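Local coordinates for protein YcaO (Methanopyrus kandleri, PDB 6CIB) that binds ADP and magnesium as a YcaO-family protein and probably takes part in ATP-dependent thioamidation of a peptide backbone, at residues A[77-91]-A[335-347]. Numbering follows the deposited sequence.
Sequences MECVERAAAEPREEI and VDLTLENLDVPVV. With MG (magnesium ion), chain H; ADP (adenosine-5'-diphosphate), chain G.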
loop_
_atom_site.group_PDB
_atom_site.type_symbol
_atom_site.label_atom_id
_atom_site.label_comp_id
_atom_site.label_asym_id
_atom_site.label_seq_id
_atom_site.Cartn_x
_atom_site.Cartn_y
_atom_site.Cartn_z
HETATM N N MSE A 77 -10.342 -5.791 -7.169
HETATM C CA MSE A 77 -9.149 -6.524 -6.754
HETATM C C MSE A 77 -8.827 -6.315 -5.289
HETATM O O MSE A 77 -8.272 -7.205 -4.649
HETATM C CB MSE A 77 -7.994 -6.196 -7.700
HETATM C CG MSE A 77 -8.273 -6.594 -9.152
HETATM SE SE MSE A 77 -8.354 -8.562 -9.319
HETATM C CE MSE A 77 -6.403 -8.767 -9.543
ATOM N N GLU A 78 -9.208 -5.155 -4.748
ATOM C CA GLU A 78 -9.164 -4.882 -3.312
ATOM C C GLU A 78 -10.029 -5.894 -2.551
ATOM O O GLU A 78 -9.576 -6.483 -1.562
ATOM C CB GLU A 78 -9.626 -3.445 -3.036
ATOM C CG GLU A 78 -9.693 -3.033 -1.568
ATOM C CD GLU A 78 -8.362 -2.590 -0.994
ATOM O OE1 GLU A 78 -7.610 -1.864 -1.681
ATOM O OE2 GLU A 78 -8.076 -2.951 0.166
ATOM N N CYS A 79 -11.266 -6.094 -3.015
ATOM C CA CYS A 79 -12.147 -7.124 -2.457
ATOM C C CYS A 79 -11.538 -8.524 -2.541
ATOM O O CYS A 79 -11.633 -9.288 -1.582
ATOM C CB CYS A 79 -13.524 -7.087 -3.128
ATOM S SG CYS A 79 -14.402 -5.561 -2.782
ATOM N N VAL A 80 -10.888 -8.831 -3.665
ATOM C CA VAL A 80 -10.290 -10.151 -3.908
ATOM C C VAL A 80 -9.126 -10.427 -2.941
ATOM O O VAL A 80 -9.097 -11.488 -2.308
ATOM C CB VAL A 80 -9.862 -10.349 -5.391
ATOM C CG1 VAL A 80 -8.987 -11.588 -5.558
ATOM C CG2 VAL A 80 -11.081 -10.490 -6.296
ATOM N N GLU A 81 -8.198 -9.469 -2.812
ATOM C CA GLU A 81 -7.069 -9.622 -1.899
ATOM C C GLU A 81 -7.519 -9.839 -0.450
ATOM O O GLU A 81 -6.919 -10.644 0.260
ATOM C CB GLU A 81 -6.048 -8.467 -2.023
ATOM C CG GLU A 81 -6.462 -7.150 -1.391
ATOM C CD GLU A 81 -5.340 -6.135 -1.312
ATOM O OE1 GLU A 81 -4.727 -5.831 -2.349
ATOM O OE2 GLU A 81 -5.083 -5.609 -0.205
ATOM N N ARG A 82 -8.577 -9.137 -0.028
ATOM C CA ARG A 82 -9.104 -9.281 1.332
ATOM C C ARG A 82 -9.714 -10.663 1.581
ATOM O O ARG A 82 -9.525 -11.231 2.658
ATOM C CB ARG A 82 -10.087 -8.152 1.686
ATOM C CG ARG A 82 -9.447 -6.773 1.825
ATOM C CD ARG A 82 -8.467 -6.678 2.993
ATOM N NE ARG A 82 -9.165 -6.638 4.286
ATOM C CZ ARG A 82 -9.565 -5.523 4.896
ATOM N NH1 ARG A 82 -9.333 -4.337 4.345
ATOM N NH2 ARG A 82 -10.195 -5.594 6.059
ATOM N N ALA A 83 -10.414 -11.207 0.587
ATOM C CA ALA A 83 -10.943 -12.575 0.678
ATOM C C ALA A 83 -9.815 -13.609 0.728
ATOM O O ALA A 83 -9.875 -14.563 1.506
ATOM C CB ALA A 83 -11.893 -12.864 -0.467
ATOM N N ALA A 84 -8.781 -13.398 -0.088
ATOM C CA ALA A 84 -7.592 -14.254 -0.102
ATOM C C ALA A 84 -6.822 -14.244 1.221
ATOM O O ALA A 84 -6.259 -15.266 1.612
ATOM C CB ALA A 84 -6.675 -13.861 -1.248
ATOM N N ALA A 85 -6.813 -13.094 1.895
ATOM C CA ALA A 85 -6.088 -12.894 3.147
ATOM C C ALA A 85 -6.767 -13.513 4.368
ATOM O O ALA A 85 -6.137 -13.635 5.424
ATOM C CB ALA A 85 -5.857 -11.408 3.394
ATOM N N GLU A 86 -8.045 -13.870 4.235
ATOM C CA GLU A 86 -8.773 -14.530 5.315
ATOM C C GLU A 86 -8.098 -15.869 5.661
ATOM O O GLU A 86 -7.666 -16.592 4.747
ATOM C CB GLU A 86 -10.262 -14.694 4.965
ATOM C CG GLU A 86 -11.032 -13.382 5.073
ATOM C CD GLU A 86 -12.494 -13.452 4.637
ATOM O OE1 GLU A 86 -13.015 -14.532 4.278
ATOM O OE2 GLU A 86 -13.136 -12.389 4.672
ATOM N N PRO A 87 -7.965 -16.179 6.973
ATOM C CA PRO A 87 -7.278 -17.391 7.437
ATOM C C PRO A 87 -7.710 -18.645 6.696
ATOM O O PRO A 87 -8.906 -18.870 6.491
ATOM C CB PRO A 87 -7.671 -17.474 8.908
ATOM C CG PRO A 87 -7.832 -16.057 9.306
ATOM C CD PRO A 87 -8.420 -15.353 8.111
ATOM N N ARG A 88 -6.727 -19.434 6.277
ATOM C CA ARG A 88 -6.990 -20.618 5.492
ATOM C C ARG A 88 -6.186 -21.767 6.079
ATOM O O ARG A 88 -4.946 -21.776 6.014
ATOM C CB ARG A 88 -6.637 -20.372 4.027
ATOM C CG ARG A 88 -7.772 -20.659 3.063
ATOM C CD ARG A 88 -7.304 -20.533 1.625
ATOM N NE ARG A 88 -6.854 -19.177 1.322
ATOM C CZ ARG A 88 -5.931 -18.862 0.419
ATOM N NH1 ARG A 88 -5.327 -19.801 -0.296
ATOM N NH2 ARG A 88 -5.606 -17.591 0.232
ATOM N N GLU A 89 -6.911 -22.718 6.671
ATOM C CA GLU A 89 -6.321 -23.883 7.340
ATOM C C GLU A 89 -5.556 -24.777 6.358
ATOM O O GLU A 89 -4.582 -25.425 6.740
ATOM C CB GLU A 89 -7.412 -24.661 8.089
ATOM C CG GLU A 89 -6.925 -25.635 9.152
ATOM C CD GLU A 89 -6.156 -24.999 10.304
ATOM O OE1 GLU A 89 -6.512 -23.903 10.792
ATOM O OE2 GLU A 89 -5.181 -25.627 10.744
ATOM N N GLU A 90 -6.001 -24.768 5.100
ATOM C CA GLU A 90 -5.344 -25.422 3.961
ATOM C C GLU A 90 -3.823 -25.248 3.926
ATOM O O GLU A 90 -3.093 -26.210 3.667
ATOM C CB GLU A 90 -5.914 -24.873 2.645
ATOM C CG GLU A 90 -7.342 -25.281 2.323
ATOM C CD GLU A 90 -7.422 -26.632 1.629
ATOM O OE1 GLU A 90 -7.594 -26.653 0.389
ATOM O OE2 GLU A 90 -7.304 -27.672 2.319
ATOM N N ILE A 91 -3.362 -24.021 4.186
ATOM C CA ILE A 91 -1.947 -23.662 4.028
ATOM C C ILE A 91 -1.236 -23.395 5.355
ATOM O O ILE A 91 -0.088 -22.953 5.358
ATOM C CB ILE A 91 -1.742 -22.484 3.028
ATOM C CG1 ILE A 91 -2.446 -21.200 3.525
ATOM C CG2 ILE A 91 -2.162 -22.902 1.616
ATOM C CD1 ILE A 91 -2.087 -19.932 2.778
ATOM N N VAL A 335 4.708 -14.647 0.454
ATOM C CA VAL A 335 3.802 -15.756 0.755
ATOM C C VAL A 335 2.671 -15.765 -0.270
ATOM O O VAL A 335 1.961 -14.772 -0.435
ATOM C CB VAL A 335 3.229 -15.668 2.197
ATOM C CG1 VAL A 335 2.253 -16.807 2.478
ATOM C CG2 VAL A 335 4.346 -15.657 3.236
ATOM N N ASP A 336 2.516 -16.892 -0.954
ATOM C CA ASP A 336 1.465 -17.084 -1.950
ATOM C C ASP A 336 0.094 -17.198 -1.272
ATOM O O ASP A 336 -0.092 -18.035 -0.385
ATOM C CB ASP A 336 1.767 -18.351 -2.758
ATOM C CG ASP A 336 0.950 -18.458 -4.040
ATOM O OD1 ASP A 336 -0.014 -17.692 -4.248
ATOM O OD2 ASP A 336 1.278 -19.335 -4.861
ATOM N N LEU A 337 -0.853 -16.352 -1.689
ATOM C CA LEU A 337 -2.220 -16.380 -1.148
ATOM C C LEU A 337 -3.312 -16.606 -2.199
ATOM O O LEU A 337 -4.501 -16.436 -1.913
ATOM C CB LEU A 337 -2.509 -15.111 -0.318
ATOM C CG LEU A 337 -1.828 -15.008 1.058
ATOM C CD1 LEU A 337 -2.071 -13.647 1.693
ATOM C CD2 LEU A 337 -2.285 -16.117 1.994
ATOM N N THR A 338 -2.898 -16.983 -3.405
ATOM C CA THR A 338 -3.796 -17.340 -4.501
ATOM C C THR A 338 -4.823 -18.368 -4.019
ATOM O O THR A 338 -4.466 -19.408 -3.488
ATOM C CB THR A 338 -2.991 -17.897 -5.698
ATOM O OG1 THR A 338 -1.969 -16.952 -6.059
ATOM C CG2 THR A 338 -3.889 -18.178 -6.912
ATOM N N LEU A 339 -6.099 -18.035 -4.158
ATOM C CA LEU A 339 -7.172 -18.984 -3.867
ATOM C C LEU A 339 -7.264 -19.992 -5.002
ATOM O O LEU A 339 -7.102 -19.630 -6.162
ATOM C CB LEU A 339 -8.511 -18.260 -3.668
ATOM C CG LEU A 339 -8.739 -17.538 -2.338
ATOM C CD1 LEU A 339 -9.726 -16.395 -2.513
ATOM C CD2 LEU A 339 -9.215 -18.501 -1.260
ATOM N N GLU A 340 -7.489 -21.257 -4.654
ATOM C CA GLU A 340 -7.619 -22.339 -5.639
ATOM C C GLU A 340 -8.773 -22.095 -6.621
ATOM O O GLU A 340 -8.578 -22.183 -7.833
ATOM C CB GLU A 340 -7.771 -23.700 -4.941
ATOM C CG GLU A 340 -6.584 -24.098 -4.065
ATOM C CD GLU A 340 -6.835 -25.333 -3.205
ATOM O OE1 GLU A 340 -8.005 -25.629 -2.861
ATOM O OE2 GLU A 340 -5.845 -26.013 -2.858
ATOM N N ASN A 341 -9.952 -21.762 -6.090
ATOM C CA ASN A 341 -11.153 -21.527 -6.902
ATOM C C ASN A 341 -11.040 -20.274 -7.785
ATOM O O ASN A 341 -11.185 -20.369 -9.011
ATOM C CB ASN A 341 -12.429 -21.514 -6.038
ATOM C CG ASN A 341 -12.367 -20.506 -4.899
ATOM O OD1 ASN A 341 -11.528 -20.607 -4.001
ATOM N ND2 ASN A 341 -13.267 -19.529 -4.930
ATOM N N LEU A 342 -10.766 -19.119 -7.172
ATOM C CA LEU A 342 -10.464 -17.896 -7.919
ATOM C C LEU A 342 -9.021 -17.977 -8.372
ATOM O O LEU A 342 -8.106 -17.872 -7.552
ATOM C CB LEU A 342 -10.622 -16.644 -7.046
ATOM C CG LEU A 342 -11.832 -16.314 -6.180
ATOM C CD1 LEU A 342 -11.540 -15.025 -5.439
ATOM C CD2 LEU A 342 -13.082 -16.153 -7.018
ATOM N N ASP A 343 -8.799 -18.157 -9.665
ATOM C CA ASP A 343 -7.433 -18.188 -10.180
ATOM C C ASP A 343 -6.867 -16.759 -10.314
ATOM O O ASP A 343 -6.608 -16.275 -11.419
ATOM C CB ASP A 343 -7.365 -18.982 -11.494
ATOM C CG ASP A 343 -5.947 -19.371 -11.872
ATOM O OD1 ASP A 343 -5.224 -19.940 -11.021
ATOM O OD2 ASP A 343 -5.558 -19.107 -13.030
ATOM N N VAL A 344 -6.719 -16.084 -9.172
ATOM C CA VAL A 344 -6.223 -14.703 -9.118
ATOM C C VAL A 344 -4.985 -14.680 -8.232
ATOM O O VAL A 344 -5.080 -14.990 -7.044
ATOM C CB VAL A 344 -7.264 -13.704 -8.549
ATOM C CG1 VAL A 344 -6.697 -12.290 -8.544
ATOM C CG2 VAL A 344 -8.574 -13.752 -9.327
ATOM N N PRO A 345 -3.822 -14.321 -8.807
ATOM C CA PRO A 345 -2.599 -14.184 -8.013
ATOM C C PRO A 345 -2.744 -13.153 -6.894
ATOM O O PRO A 345 -3.064 -11.990 -7.158
ATOM C CB PRO A 345 -1.556 -13.727 -9.044
ATOM C CG PRO A 345 -2.064 -14.242 -10.350
ATOM C CD PRO A 345 -3.561 -14.170 -10.253
ATOM N N VAL A 346 -2.558 -13.607 -5.653
ATOM C CA VAL A 346 -2.499 -12.728 -4.475
ATOM C C VAL A 346 -1.258 -13.121 -3.688
ATOM O O VAL A 346 -0.945 -14.314 -3.569
ATOM C CB VAL A 346 -3.770 -12.824 -3.564
ATOM C CG1 VAL A 346 -3.667 -11.885 -2.355
ATOM C CG2 VAL A 346 -5.035 -12.500 -4.351
ATOM N N VAL A 347 -0.542 -12.121 -3.175
ATOM C CA VAL A 347 0.606 -12.364 -2.300
ATOM C C VAL A 347 0.572 -11.504 -1.045
ATOM O O VAL A 347 -0.071 -10.443 -1.007
ATOM C CB VAL A 347 1.988 -12.176 -2.996
ATOM C CG1 VAL A 347 2.133 -13.063 -4.231
ATOM C CG2 VAL A 347 2.273 -10.712 -3.325
HETATM MG MG MG H . -3.199 -3.997 -0.957
HETATM P PB ADP G . -3.276 0.084 -3.537
HETATM O O1B ADP G . -2.591 -1.241 -3.800
HETATM O O2B ADP G . -2.341 1.203 -3.125
HETATM O O3B ADP G . -4.533 0.001 -2.703
HETATM P PA ADP G . -4.988 0.282 -5.873
HETATM O O1A ADP G . -4.597 0.726 -7.257
HETATM O O2A ADP G . -6.173 0.970 -5.249
HETATM O O3A ADP G . -3.674 0.578 -5.018
HETATM O "O5'" ADP G . -5.206 -1.310 -5.907
HETATM C "C5'" ADP G . -6.023 -2.084 -5.010
HETATM C "C4'" ADP G . -5.780 -3.582 -5.272
HETATM O "O4'" ADP G . -6.107 -3.901 -6.634
HETATM C "C3'" ADP G . -4.317 -4.004 -5.113
HETATM O "O3'" ADP G . -4.247 -5.383 -4.699
HETATM C "C2'" ADP G . -3.755 -3.877 -6.517
HETATM O "O2'" ADP G . -2.592 -4.675 -6.718
HETATM C "C1'" ADP G . -4.942 -4.320 -7.367
HETATM N N9 ADP G . -4.975 -3.691 -8.706
HETATM C C8 ADP G . -5.110 -2.375 -8.949
HETATM N N7 ADP G . -5.100 -2.125 -10.278
HETATM C C5 ADP G . -4.980 -3.298 -10.910
HETATM C C6 ADP G . -4.914 -3.733 -12.325
HETATM N N6 ADP G . -4.989 -2.823 -13.325
HETATM N N1 ADP G . -4.775 -5.060 -12.566
HETATM C C2 ADP G . -4.700 -5.976 -11.569
HETATM N N3 ADP G . -4.760 -5.645 -10.259
HETATM C C4 ADP G . -4.899 -4.340 -9.874
HETATM O O HOH W 1 -4.784 -2.398 -1.099
HETATM O O HOH W 2 -2.718 -19.820 -1.358
HETATM O O HOH W 3 -1.686 -3.201 -2.380
HETATM O O HOH W 4 -2.649 -3.603 1.152
#
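The guanidinium of R88 meets L339 on one face, where CD2 sits 3.5 Å above the plane, near the edge of the group rather than over its centre. At its edge lie the carbonyls of A84 and L337. NH2 donates to both. The bond from R88 NH2 to A84 O (2.8 Å) lies in the carbonyl plane, on a lone pair. R88 NH2 reaches L337 O at 2.7 Å from above the carbonyl plane. NH1 adds a weak bond to T338 O, and a water links the same two atoms. A bend at chi3 (-62°) turns the group back toward the end of helix 68-85. An alanine in place of R88 would probably leave L337 O without this donor and open a gap beside L339.

Along the helix the contact is apolar. A84 CB packs 3.8 Å from V346 CG2, and V80 CG1 meets V344 CG1 tip to tip at 3.8 Å. The methyl of selenomethionine M77, CE, lies between V344 CG1 (3.7 Å) and ADP N3. E81, one turn on, binds magnesium through OE2 at 2.6 Å.

One NH2 thus serves two carbonyls, joining the helix end to the hairpin of strands 332-336 and 346-351, while apolar packing backs the helix supplying M77 and E81 to the nucleotide-metal site.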